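Local atomic coordinates of putative cobalamin synthesis related protein (Corynebacterium diphtheriae, PDB entry 2NPN), a protein that binds S-adenosylmethionine and probably acts as a precorrin-6A synthase (deacetylating), a tetrapyrrole methyltransferase of cobalamin biosynthesis. Residues G111-L120 / V136-V145; L148-R158 / D243-D251. One frame throughout, in Å; residues are numbered along the deposited sequence. Where two conformers were deposited one is given.

How the contacts relate
Contact 1 (111-120 with 136-145) and contact 2 (148-158 with 243-251) follow each other along the chain, their centres 21 Å apart, and helix 144-152 serves both: its first residues belong to contact 1 and its last turn to contact 2. S-adenosylmethionine lies where they approach each other. The loops of contact 1 hold its methionine end, while the start of strand 243-249 in contact 2 holds the ribose and adenine. The two also meet directly, Val145 CG1 lying 3.6 Å from Ile156 CD1 and Ala144 CB 3.7 Å from Thr244 OG1. From there contact 2 runs away from the pocket to the magnesium ion at the C-terminus.

Contact 1: G111-L120 / V136-V145; sequences GDPSLYDSTL and VKVIPGITAV. With SAM (S-adenosylmethionine), chain C.
Asp112 reaches across to the loop after strand 134-139 and touches it with CB and OD1. CB rests on the methyl CG2 of Thr143, 3.5 Å away. With CG anti to the backbone N (chi1 -171°), the carboxylate is carried toward Pro140 and Gly141. There OD1 accepts from Gly141 N at 3.1 Å, the donor coming from the anti side and well out of the carboxylate plane. OD2 turns back to its own loop and takes two donors from opposite faces, Ser114 N, which closes an Asx turn, and Ser114 OG at 2.6 Å. Aspartate suits the place because its short side chain ends in two oxygens, one for its own loop and one for the neighbouring loop.

Glycines let the backbones come close. A CA-H...O contact joins Gly111 CA to Ile142 O at 3.3 Å, and Gly111 has a positive phi and lies where a CB would run into the ligand. Gly141 likewise places its CA against Gly111 O. Farther along, apolar groups take over: Pro113 CG lies 3.8 Å from Val138 CG1 as the two side chains slide past each other in opposite directions, and in the conformer given, one of two, Leu120 CD2 lies near the other methyl, Val138 CG2. The branched valine can thus serve both a loop proline and a helix leucine.

The two loops grip S-adenosylmethionine mainly through their backbones. Asp112 N gives an almost straight bond to OXT (174°), and Ala144 N, at the start of helix 144-152, donates to the other carboxylate oxygen at 2.9 Å. The ligand's amino group donates to Asp112 O and to Leu115 O. Loops after parallel strands, joined to a helix N-terminus around the methionine end, form part of the cofactor pocket of this tetrapyrrole methylase.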
loop_
_atom_site.group_PDB
_atom_site.type_symbol
_atom_site.label_atom_id
_atom_site.label_comp_id
_atom_site.label_asym_id
_atom_site.label_seq_id
_atom_site.Cartn_x
_atom_site.Cartn_y
_atom_site.Cartn_z
ATOM N N GLY A 111 -0.892 -2.739 -3.152
ATOM C CA GLY A 111 -2.303 -2.423 -2.956
ATOM C C GLY A 111 -2.867 -1.748 -4.188
ATOM O O GLY A 111 -2.754 -2.305 -5.299
ATOM N N ASP A 112 -3.440 -0.564 -3.998
ATOM C CA ASP A 112 -3.925 0.286 -5.100
ATOM C C ASP A 112 -3.023 1.526 -5.199
ATOM O O ASP A 112 -2.636 2.091 -4.165
ATOM C CB ASP A 112 -5.368 0.719 -4.846
ATOM C CG ASP A 112 -5.989 1.410 -6.067
ATOM O OD1 ASP A 112 -6.623 0.714 -6.899
ATOM O OD2 ASP A 112 -5.848 2.657 -6.136
ATOM N N PRO A 113 -2.694 1.981 -6.430
ATOM C CA PRO A 113 -1.807 3.128 -6.546
ATOM C C PRO A 113 -2.346 4.425 -5.970
ATOM O O PRO A 113 -1.569 5.369 -5.702
ATOM C CB PRO A 113 -1.582 3.254 -8.080
ATOM C CG PRO A 113 -1.958 1.927 -8.621
ATOM C CD PRO A 113 -3.025 1.386 -7.743
ATOM N N SER A 114 -3.664 4.503 -5.806
ATOM C CA SER A 114 -4.276 5.769 -5.384
ATOM C C SER A 114 -4.135 6.069 -3.897
ATOM O O SER A 114 -4.331 7.243 -3.483
ATOM C CB SER A 114 -5.784 5.741 -5.665
ATOM O OG SER A 114 -6.455 4.840 -4.790
ATOM N N LEU A 115 -3.841 5.037 -3.099
ATOM C CA LEU A 115 -4.093 5.106 -1.654
ATOM C C LEU A 115 -2.784 5.183 -0.830
ATOM O O LEU A 115 -2.030 4.226 -0.737
ATOM C CB LEU A 115 -4.949 3.914 -1.222
ATOM C CG LEU A 115 -5.279 3.845 0.267
ATOM C CD1 LEU A 115 -6.099 5.043 0.722
ATOM C CD2 LEU A 115 -6.011 2.528 0.529
ATOM N N TYR A 116 -2.575 6.320 -0.186
ATOM C CA TYR A 116 -1.376 6.535 0.653
ATOM C C TYR A 116 -0.114 5.985 -0.011
ATOM O O TYR A 116 0.671 5.232 0.598
ATOM C CB TYR A 116 -1.544 5.990 2.081
ATOM C CG TYR A 116 -2.623 6.693 2.874
ATOM C CD1 TYR A 116 -2.593 8.077 3.063
ATOM C CD2 TYR A 116 -3.687 6.007 3.399
ATOM C CE1 TYR A 116 -3.578 8.764 3.777
ATOM C CE2 TYR A 116 -4.677 6.673 4.110
ATOM C CZ TYR A 116 -4.632 8.059 4.297
ATOM O OH TYR A 116 -5.649 8.717 4.955
ATOM N N ASP A 117 0.110 6.420 -1.233
ATOM C CA ASP A 117 1.301 6.028 -1.998
ATOM C C ASP A 117 1.767 7.191 -2.842
ATOM O O ASP A 117 0.935 7.900 -3.424
ATOM C CB ASP A 117 0.987 4.811 -2.887
ATOM C CG ASP A 117 2.219 4.250 -3.524
ATOM O OD1 ASP A 117 2.880 3.409 -2.893
ATOM O OD2 ASP A 117 2.569 4.707 -4.641
ATOM N N SER A 118 3.089 7.368 -2.947
ATOM C CA SER A 118 3.649 8.549 -3.618
ATOM C C SER A 118 4.072 8.300 -5.068
ATOM O O SER A 118 4.518 9.238 -5.757
ATOM C CB SER A 118 4.865 9.055 -2.839
ATOM O OG SER A 118 5.842 8.043 -2.766
ATOM N N THR A 119 3.970 7.065 -5.559
ATOM C CA THR A 119 4.500 6.738 -6.898
ATOM C C THR A 119 3.947 7.627 -8.001
ATOM O O THR A 119 4.689 8.126 -8.827
ATOM C CB THR A 119 4.295 5.233 -7.248
ATOM O OG1 THR A 119 5.066 4.458 -6.318
ATOM C CG2 THR A 119 4.674 4.922 -8.695
ATOM N N LEU A 120 2.632 7.874 -8.029
ATOM C CA LEU A 120 2.063 8.686 -9.136
ATOM C C LEU A 120 2.637 10.096 -9.111
ATOM O O LEU A 120 2.998 10.655 -10.151
ATOM C CB LEU A 120 0.511 8.751 -9.122
ATOM C CG LEU A 120 -0.254 7.517 -9.621
ATOM C CD1 LEU A 120 -1.794 7.651 -9.451
ATOM C CD2 LEU A 120 0.077 7.209 -11.073
ATOM N N VAL A 136 0.471 7.990 -19.046
ATOM C CA VAL A 136 0.390 7.283 -17.767
ATOM C C VAL A 136 -0.944 6.572 -17.652
ATOM O O VAL A 136 -1.977 7.209 -17.811
ATOM C CB VAL A 136 0.628 8.220 -16.574
ATOM C CG1 VAL A 136 0.512 7.443 -15.254
ATOM C CG2 VAL A 136 2.005 8.893 -16.713
ATOM N N LYS A 137 -0.913 5.269 -17.422
ATOM C CA LYS A 137 -2.115 4.458 -17.266
ATOM C C LYS A 137 -2.077 3.734 -15.898
ATOM O O LYS A 137 -1.169 2.948 -15.616
ATOM C CB LYS A 137 -2.234 3.445 -18.410
ATOM C CG LYS A 137 -2.280 4.097 -19.823
ATOM C CD LYS A 137 -2.345 3.058 -20.917
ATOM C CE LYS A 137 -3.762 2.494 -21.106
ATOM N NZ LYS A 137 -3.900 1.902 -22.467
ATOM N N VAL A 138 -3.090 3.994 -15.081
ATOM C CA VAL A 138 -3.128 3.474 -13.738
ATOM C C VAL A 138 -4.030 2.247 -13.750
ATOM O O VAL A 138 -5.156 2.272 -14.275
ATOM C CB VAL A 138 -3.641 4.521 -12.757
ATOM C CG1 VAL A 138 -3.729 3.940 -11.344
ATOM C CG2 VAL A 138 -2.795 5.790 -12.815
ATOM N N ILE A 139 -3.527 1.198 -13.104
ATOM C CA ILE A 139 -4.220 -0.073 -12.994
ATOM C C ILE A 139 -4.515 -0.336 -11.508
ATOM O O ILE A 139 -3.587 -0.479 -10.722
ATOM C CB ILE A 139 -3.374 -1.215 -13.623
ATOM C CG1 ILE A 139 -3.166 -0.928 -15.116
ATOM C CG2 ILE A 139 -4.002 -2.527 -13.324
ATOM C CD1 ILE A 139 -2.312 -1.999 -15.850
ATOM N N PRO A 140 -5.805 -0.337 -11.110
ATOM C CA PRO A 140 -6.170 -0.567 -9.707
ATOM C C PRO A 140 -5.781 -1.930 -9.195
ATOM O O PRO A 140 -5.695 -2.893 -9.963
ATOM C CB PRO A 140 -7.695 -0.453 -9.691
ATOM C CG PRO A 140 -8.125 -0.098 -11.024
ATOM C CD PRO A 140 -6.977 -0.065 -11.960
ATOM N N GLY A 141 -5.626 -1.999 -7.882
ATOM C CA GLY A 141 -5.390 -3.253 -7.201
ATOM C C GLY A 141 -6.120 -3.272 -5.872
ATOM O O GLY A 141 -6.620 -2.268 -5.406
ATOM N N ILE A 142 -6.088 -4.443 -5.257
ATOM C CA ILE A 142 -6.763 -4.685 -3.994
ATOM C C ILE A 142 -6.002 -4.047 -2.836
ATOM O O ILE A 142 -4.862 -4.391 -2.539
ATOM C CB ILE A 142 -6.940 -6.197 -3.756
ATOM C CG1 ILE A 142 -7.783 -6.814 -4.866
ATOM C CG2 ILE A 142 -7.573 -6.457 -2.417
ATOM C CD1 ILE A 142 -9.145 -6.220 -5.092
ATOM N N THR A 143 -6.678 -3.185 -2.100
ATOM C CA THR A 143 -6.079 -2.459 -0.992
ATOM C C THR A 143 -6.058 -3.288 0.315
ATOM O O THR A 143 -6.808 -4.246 0.480
ATOM C CB THR A 143 -6.885 -1.154 -0.688
ATOM O OG1 THR A 143 -8.167 -1.502 -0.141
ATOM C CG2 THR A 143 -7.044 -0.222 -1.916
ATOM N N ALA A 144 -5.198 -2.896 1.250
ATOM C CA ALA A 144 -5.148 -3.540 2.558
ATOM C C ALA A 144 -6.516 -3.452 3.270
ATOM O O ALA A 144 -6.938 -4.355 3.993
ATOM C CB ALA A 144 -4.036 -2.900 3.407
ATOM N N VAL A 145 -7.203 -2.323 3.083
ATOM C CA VAL A 145 -8.555 -2.138 3.659
ATOM C C VAL A 145 -9.521 -3.211 3.173
ATOM O O VAL A 145 -10.321 -3.777 3.936
ATOM C CB VAL A 145 -9.121 -0.736 3.285
ATOM C CG1 VAL A 145 -10.500 -0.530 3.889
ATOM C CG2 VAL A 145 -8.154 0.389 3.705
HETATM N N SAM C . -1.443 1.574 -1.442
HETATM C CA SAM C . -1.591 0.683 -0.252
HETATM C C SAM C . -2.948 0.006 -0.228
HETATM O O SAM C . -3.218 -0.791 0.711
HETATM O OXT SAM C . -3.751 0.217 -1.159
HETATM C CB SAM C . -1.343 1.472 1.047
HETATM C CG SAM C . 0.099 1.953 1.218
HETATM S SD SAM C . 0.480 2.785 2.799
HETATM C CE SAM C . 2.192 3.233 2.388
HETATM C "C5'" SAM C . 0.946 1.498 4.010
HETATM C "C4'" SAM C . -0.158 1.156 5.024
HETATM O "O4'" SAM C . -1.069 0.292 4.429
HETATM C "C3'" SAM C . 0.310 0.406 6.272
HETATM O "O3'" SAM C . 0.823 1.267 7.257
HETATM C "C2'" SAM C . -0.925 -0.325 6.724
HETATM O "O2'" SAM C . -1.825 0.589 7.326
HETATM C "C1'" SAM C . -1.453 -0.722 5.362
HETATM N N9 SAM C . -0.974 -2.050 4.918
HETATM C C8 SAM C . -0.318 -2.306 3.725
HETATM N N7 SAM C . -0.100 -3.617 3.590
HETATM C C5 SAM C . -0.660 -4.229 4.676
HETATM C C6 SAM C . -0.798 -5.561 5.038
HETATM N N6 SAM C . -0.309 -6.572 4.274
HETATM N N1 SAM C . -1.447 -5.870 6.228
HETATM C C2 SAM C . -2.009 -4.862 6.989
HETATM N N3 SAM C . -1.883 -3.548 6.633
HETATM C C4 SAM C . -1.242 -3.223 5.483
#

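Contact 2: L148-R158 / D243-D251; sequences LTAEHGILINR and DTYLLRELD. With MG (magnesium ion), chain B; SAM (S-adenosylmethionine), chain C.
Arg248 and Arg158 reach past each other from opposite sides, each chain bent at chi3 (-69° and -79°). The bends carry each guanidinium to the backbone of the other segment, with the two planes not far from parallel. Arg248 NH2 meets Leu155 O at 2.9 Å, nearly straight and in the guanidinium plane, while NH1 adds a weaker bond to the same oxygen. Arg158 grips Glu249 O end-on with NH1 and NH2, at 2.9 and 3.0 Å, both from one face of the carbonyl. Like charges so close, with the NE atoms 4.3 Å apart, are probably eased by these carbonyls and by Glu161, which forms a salt bridge with Arg158. Asn181 accepts from Arg248 NE and helps fix its rotation. Arginine suits both places: its long apolar stem can lie in the packing, as where Arg248 CG sits over a face of the Arg158 guanidinium, while its flat end serves a carbonyl.

Nearer the ligand the contact is apolar. Leu148 lies against the strand backbone with both methyls, CD1 3.5 Å from Thr244 O and CD2 beside Leu246 N. Leu246 CD1 meets Ile156 CG1 at 3.9 Å, the two side chains crossing at about a right angle. Thr244, small and polar, donates from OG1 to N3 of the adenine at 2.8 Å, and Asp243 O accepts from the ribose O2'. At the far end Leu250 O binds the magnesium ion, which Tyr219 OH also binds.

Helix 144-152 ends in a Schellman motif at Gly153, whose positive phi turns the chain into residues 154-158, which run alongside strand 243-249. That strand lies between antiparallel neighbours 181-185 and 200-206 in the mixed sheet, and the axis of residues 148-152 makes 72° with that of the strand, 9.8 Å away at closest approach.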
loop_
_atom_site.group_PDB
_atom_site.type_symbol
_atom_site.label_atom_id
_atom_site.label_comp_id
_atom_site.label_asym_id
_atom_site.label_seq_id
_atom_site.Cartn_x
_atom_site.Cartn_y
_atom_site.Cartn_z
ATOM N N LEU A 148 -8.658 -6.492 4.791
ATOM C CA LEU A 148 -9.094 -6.523 6.186
ATOM C C LEU A 148 -10.588 -6.893 6.274
ATOM O O LEU A 148 -11.004 -7.772 7.042
ATOM C CB LEU A 148 -8.867 -5.145 6.843
ATOM C CG LEU A 148 -9.374 -5.094 8.298
ATOM C CD1 LEU A 148 -8.402 -5.735 9.297
ATOM C CD2 LEU A 148 -9.621 -3.625 8.719
ATOM N N THR A 149 -11.415 -6.186 5.497
ATOM C CA THR A 149 -12.864 -6.395 5.609
ATOM C C THR A 149 -13.203 -7.783 5.053
ATOM O O THR A 149 -14.081 -8.467 5.591
ATOM C CB THR A 149 -13.655 -5.277 4.951
ATOM O OG1 THR A 149 -13.211 -5.084 3.612
ATOM C CG2 THR A 149 -13.455 -3.985 5.739
ATOM N N ALA A 150 -12.535 -8.234 3.999
ATOM C CA ALA A 150 -12.856 -9.535 3.420
ATOM C C ALA A 150 -12.443 -10.674 4.378
ATOM O O ALA A 150 -13.194 -11.615 4.605
ATOM C CB ALA A 150 -12.215 -9.727 2.024
ATOM N N GLU A 151 -11.243 -10.560 4.980
ATOM C CA GLU A 151 -10.775 -11.604 5.866
ATOM C C GLU A 151 -11.616 -11.728 7.148
ATOM O O GLU A 151 -11.843 -12.843 7.673
ATOM C CB GLU A 151 -9.308 -11.410 6.196
ATOM C CG GLU A 151 -8.368 -11.661 4.999
ATOM C CD GLU A 151 -8.445 -13.101 4.500
ATOM O OE1 GLU A 151 -8.198 -14.058 5.278
ATOM O OE2 GLU A 151 -8.774 -13.312 3.297
ATOM N N HIS A 152 -12.105 -10.594 7.646
ATOM C CA HIS A 152 -13.065 -10.578 8.778
ATOM C C HIS A 152 -14.537 -10.830 8.409
ATOM O O HIS A 152 -15.368 -11.053 9.325
ATOM C CB HIS A 152 -12.969 -9.273 9.546
ATOM C CG HIS A 152 -11.784 -9.191 10.475
ATOM N ND1 HIS A 152 -11.721 -9.913 11.653
ATOM C CD2 HIS A 152 -10.650 -8.451 10.417
ATOM C CE1 HIS A 152 -10.599 -9.601 12.287
ATOM N NE2 HIS A 152 -9.938 -8.706 11.565
ATOM N N GLY A 153 -14.838 -10.822 7.101
ATOM C CA GLY A 153 -16.179 -11.054 6.617
ATOM C C GLY A 153 -17.173 -10.014 7.051
ATOM O O GLY A 153 -18.327 -10.332 7.430
ATOM N N ILE A 154 -16.743 -8.749 6.999
ATOM C CA ILE A 154 -17.562 -7.651 7.441
ATOM C C ILE A 154 -17.775 -6.617 6.316
ATOM O O ILE A 154 -17.070 -6.575 5.286
ATOM C CB ILE A 154 -16.952 -6.901 8.660
ATOM C CG1 ILE A 154 -15.588 -6.314 8.339
ATOM C CG2 ILE A 154 -16.864 -7.836 9.886
ATOM C CD1 ILE A 154 -15.020 -5.413 9.459
ATOM N N LEU A 155 -18.799 -5.794 6.525
ATOM C CA LEU A 155 -19.022 -4.624 5.691
ATOM C C LEU A 155 -18.210 -3.449 6.241
ATOM O O LEU A 155 -17.983 -3.328 7.472
ATOM C CB LEU A 155 -20.519 -4.282 5.654
ATOM C CG LEU A 155 -21.391 -5.435 5.101
ATOM C CD1 LEU A 155 -22.906 -5.249 5.323
ATOM C CD2 LEU A 155 -21.047 -5.680 3.634
ATOM N N ILE A 156 -17.770 -2.581 5.346
ATOM C CA ILE A 156 -16.981 -1.401 5.732
ATOM C C ILE A 156 -17.862 -0.288 6.280
ATOM O O ILE A 156 -17.370 0.678 6.874
ATOM C CB ILE A 156 -16.088 -0.889 4.526
ATOM C CG1 ILE A 156 -14.909 -0.079 5.047
ATOM C CG2 ILE A 156 -16.892 -0.099 3.512
ATOM C CD1 ILE A 156 -13.962 0.479 3.931
ATOM N N ASN A 157 -19.169 -0.409 6.080
ATOM C CA ASN A 157 -20.128 0.585 6.574
ATOM C C ASN A 157 -21.391 -0.087 7.085
ATOM O O ASN A 157 -21.778 -1.145 6.593
ATOM C CB ASN A 157 -20.514 1.546 5.436
ATOM C CG ASN A 157 -21.112 0.831 4.226
ATOM O OD1 ASN A 157 -20.363 0.328 3.391
ATOM N ND2 ASN A 157 -22.452 0.767 4.128
ATOM N N ARG A 158 -22.074 0.555 8.035
ATOM C CA ARG A 158 -23.493 0.234 8.292
ATOM C C ARG A 158 -24.349 0.974 7.263
ATOM O O ARG A 158 -23.851 1.848 6.528
ATOM C CB ARG A 158 -23.864 0.633 9.722
ATOM C CG ARG A 158 -23.107 -0.207 10.715
ATOM C CD ARG A 158 -23.354 0.220 12.135
ATOM N NE ARG A 158 -22.562 1.402 12.481
ATOM C CZ ARG A 158 -22.348 1.819 13.731
ATOM N NH1 ARG A 158 -22.951 1.215 14.735
ATOM N NH2 ARG A 158 -21.559 2.887 13.981
ATOM N N ASP A 243 -0.090 -2.914 10.003
ATOM C CA ASP A 243 -1.434 -3.255 10.427
ATOM C C ASP A 243 -2.441 -2.270 9.836
ATOM O O ASP A 243 -2.102 -1.103 9.530
ATOM C CB ASP A 243 -1.611 -3.365 11.960
ATOM C CG ASP A 243 -1.349 -2.023 12.742
ATOM O OD1 ASP A 243 -0.691 -1.107 12.195
ATOM O OD2 ASP A 243 -1.746 -1.901 13.945
ATOM N N THR A 244 -3.692 -2.725 9.760
ATOM C CA THR A 244 -4.809 -1.857 9.364
ATOM C C THR A 244 -5.948 -2.282 10.283
ATOM O O THR A 244 -6.066 -3.468 10.643
ATOM C CB THR A 244 -5.200 -2.087 7.860
ATOM O OG1 THR A 244 -4.092 -1.803 6.986
ATOM C CG2 THR A 244 -6.367 -1.175 7.396
ATOM N N TYR A 245 -6.777 -1.331 10.695
ATOM C CA TYR A 245 -7.890 -1.690 11.574
ATOM C C TYR A 245 -9.090 -0.796 11.285
ATOM O O TYR A 245 -8.950 0.291 10.755
ATOM C CB TYR A 245 -7.481 -1.696 13.034
ATOM C CG TYR A 245 -6.853 -0.422 13.583
ATOM C CD1 TYR A 245 -7.616 0.507 14.300
ATOM C CD2 TYR A 245 -5.473 -0.181 13.499
ATOM C CE1 TYR A 245 -7.046 1.679 14.848
ATOM C CE2 TYR A 245 -4.924 0.957 14.053
ATOM C CZ TYR A 245 -5.711 1.884 14.746
ATOM O OH TYR A 245 -5.105 3.007 15.346
ATOM N N LEU A 246 -10.260 -1.280 11.702
ATOM C CA LEU A 246 -11.516 -0.561 11.536
ATOM C C LEU A 246 -12.112 -0.422 12.935
ATOM O O LEU A 246 -12.161 -1.412 13.662
ATOM C CB LEU A 246 -12.486 -1.319 10.616
ATOM C CG LEU A 246 -13.747 -0.561 10.222
ATOM C CD1 LEU A 246 -14.238 -1.077 8.801
ATOM C CD2 LEU A 246 -14.808 -0.645 11.272
ATOM N N LEU A 247 -12.456 0.788 13.329
ATOM C CA LEU A 247 -13.131 1.088 14.614
ATOM C C LEU A 247 -14.549 1.470 14.280
ATOM O O LEU A 247 -14.828 2.218 13.353
ATOM C CB LEU A 247 -12.452 2.272 15.299
ATOM C CG LEU A 247 -10.982 2.093 15.705
ATOM C CD1 LEU A 247 -10.439 3.411 16.407
ATOM C CD2 LEU A 247 -10.785 0.916 16.549
ATOM N N ARG A 248 -15.463 0.922 15.050
ATOM C CA ARG A 248 -16.891 1.182 14.880
ATOM C C ARG A 248 -17.516 1.348 16.246
ATOM O O ARG A 248 -17.326 0.507 17.123
ATOM C CB ARG A 248 -17.561 0.060 14.106
ATOM C CG ARG A 248 -19.003 0.304 13.750
ATOM C CD ARG A 248 -19.533 -0.697 12.730
ATOM N NE ARG A 248 -18.912 -0.494 11.410
ATOM C CZ ARG A 248 -18.795 -1.398 10.431
ATOM N NH1 ARG A 248 -19.302 -2.638 10.551
ATOM N NH2 ARG A 248 -18.174 -1.081 9.315
ATOM N N GLU A 249 -18.322 2.386 16.374
ATOM C CA GLU A 249 -19.029 2.669 17.636
ATOM C C GLU A 249 -20.324 1.871 17.614
ATOM O O GLU A 249 -21.285 2.232 16.935
ATOM C CB GLU A 249 -19.291 4.164 17.811
ATOM C CG GLU A 249 -19.588 4.528 19.214
ATOM C CD GLU A 249 -18.330 4.473 20.102
ATOM O OE1 GLU A 249 -17.232 4.077 19.642
ATOM O OE2 GLU A 249 -18.465 4.869 21.258
ATOM N N LEU A 250 -20.355 0.803 18.397
ATOM C CA LEU A 250 -21.513 -0.100 18.482
ATOM C C LEU A 250 -22.334 0.234 19.724
ATOM O O LEU A 250 -22.417 -0.505 20.656
ATOM C CB LEU A 250 -21.057 -1.558 18.449
ATOM C CG LEU A 250 -20.360 -2.082 17.199
ATOM C CD1 LEU A 250 -19.980 -3.542 17.379
ATOM C CD2 LEU A 250 -21.176 -1.816 15.936
ATOM N N ASP A 251 -22.893 1.434 19.721
ATOM C CA ASP A 251 -23.727 1.892 20.802
ATOM C C ASP A 251 -25.231 1.746 20.528
ATOM O O ASP A 251 -25.675 1.044 19.591
ATOM C CB ASP A 251 -23.373 3.351 21.112
ATOM C CG ASP A 251 -23.689 4.311 19.966
ATOM O OD1 ASP A 251 -24.164 3.913 18.881
ATOM O OD2 ASP A 251 -23.419 5.502 20.162
ATOM O OXT ASP A 251 -26.031 2.348 21.268
HETATM MG MG MG B . -22.050 -2.652 21.393
HETATM N N SAM C . -1.443 1.574 -1.442
HETATM C CA SAM C . -1.591 0.683 -0.252
HETATM C C SAM C . -2.948 0.006 -0.228
HETATM O O SAM C . -3.218 -0.791 0.711
HETATM O OXT SAM C . -3.751 0.217 -1.159
HETATM C CB SAM C . -1.343 1.472 1.047
HETATM C CG SAM C . 0.099 1.953 1.218
HETATM S SD SAM C . 0.480 2.785 2.799
HETATM C CE SAM C . 2.192 3.233 2.388
HETATM C "C5'" SAM C . 0.946 1.498 4.010
HETATM C "C4'" SAM C . -0.158 1.156 5.024
HETATM O "O4'" SAM C . -1.069 0.292 4.429
HETATM C "C3'" SAM C . 0.310 0.406 6.272
HETATM O "O3'" SAM C . 0.823 1.267 7.257
HETATM C "C2'" SAM C . -0.925 -0.325 6.724
HETATM O "O2'" SAM C . -1.825 0.589 7.326
HETATM C "C1'" SAM C . -1.453 -0.722 5.362
HETATM N N9 SAM C . -0.974 -2.050 4.918
HETATM C C8 SAM C . -0.318 -2.306 3.725
HETATM N N7 SAM C . -0.100 -3.617 3.590
HETATM C C5 SAM C . -0.660 -4.229 4.676
HETATM C C6 SAM C . -0.798 -5.561 5.038
HETATM N N6 SAM C . -0.309 -6.572 4.274
HETATM N N1 SAM C . -1.447 -5.870 6.228
HETATM C C2 SAM C . -2.009 -4.862 6.989
HETATM N N3 SAM C . -1.883 -3.548 6.633
HETATM C C4 SAM C . -1.242 -3.223 5.483
HETATM O O HOH W 1 -20.257 -5.201 9.243
#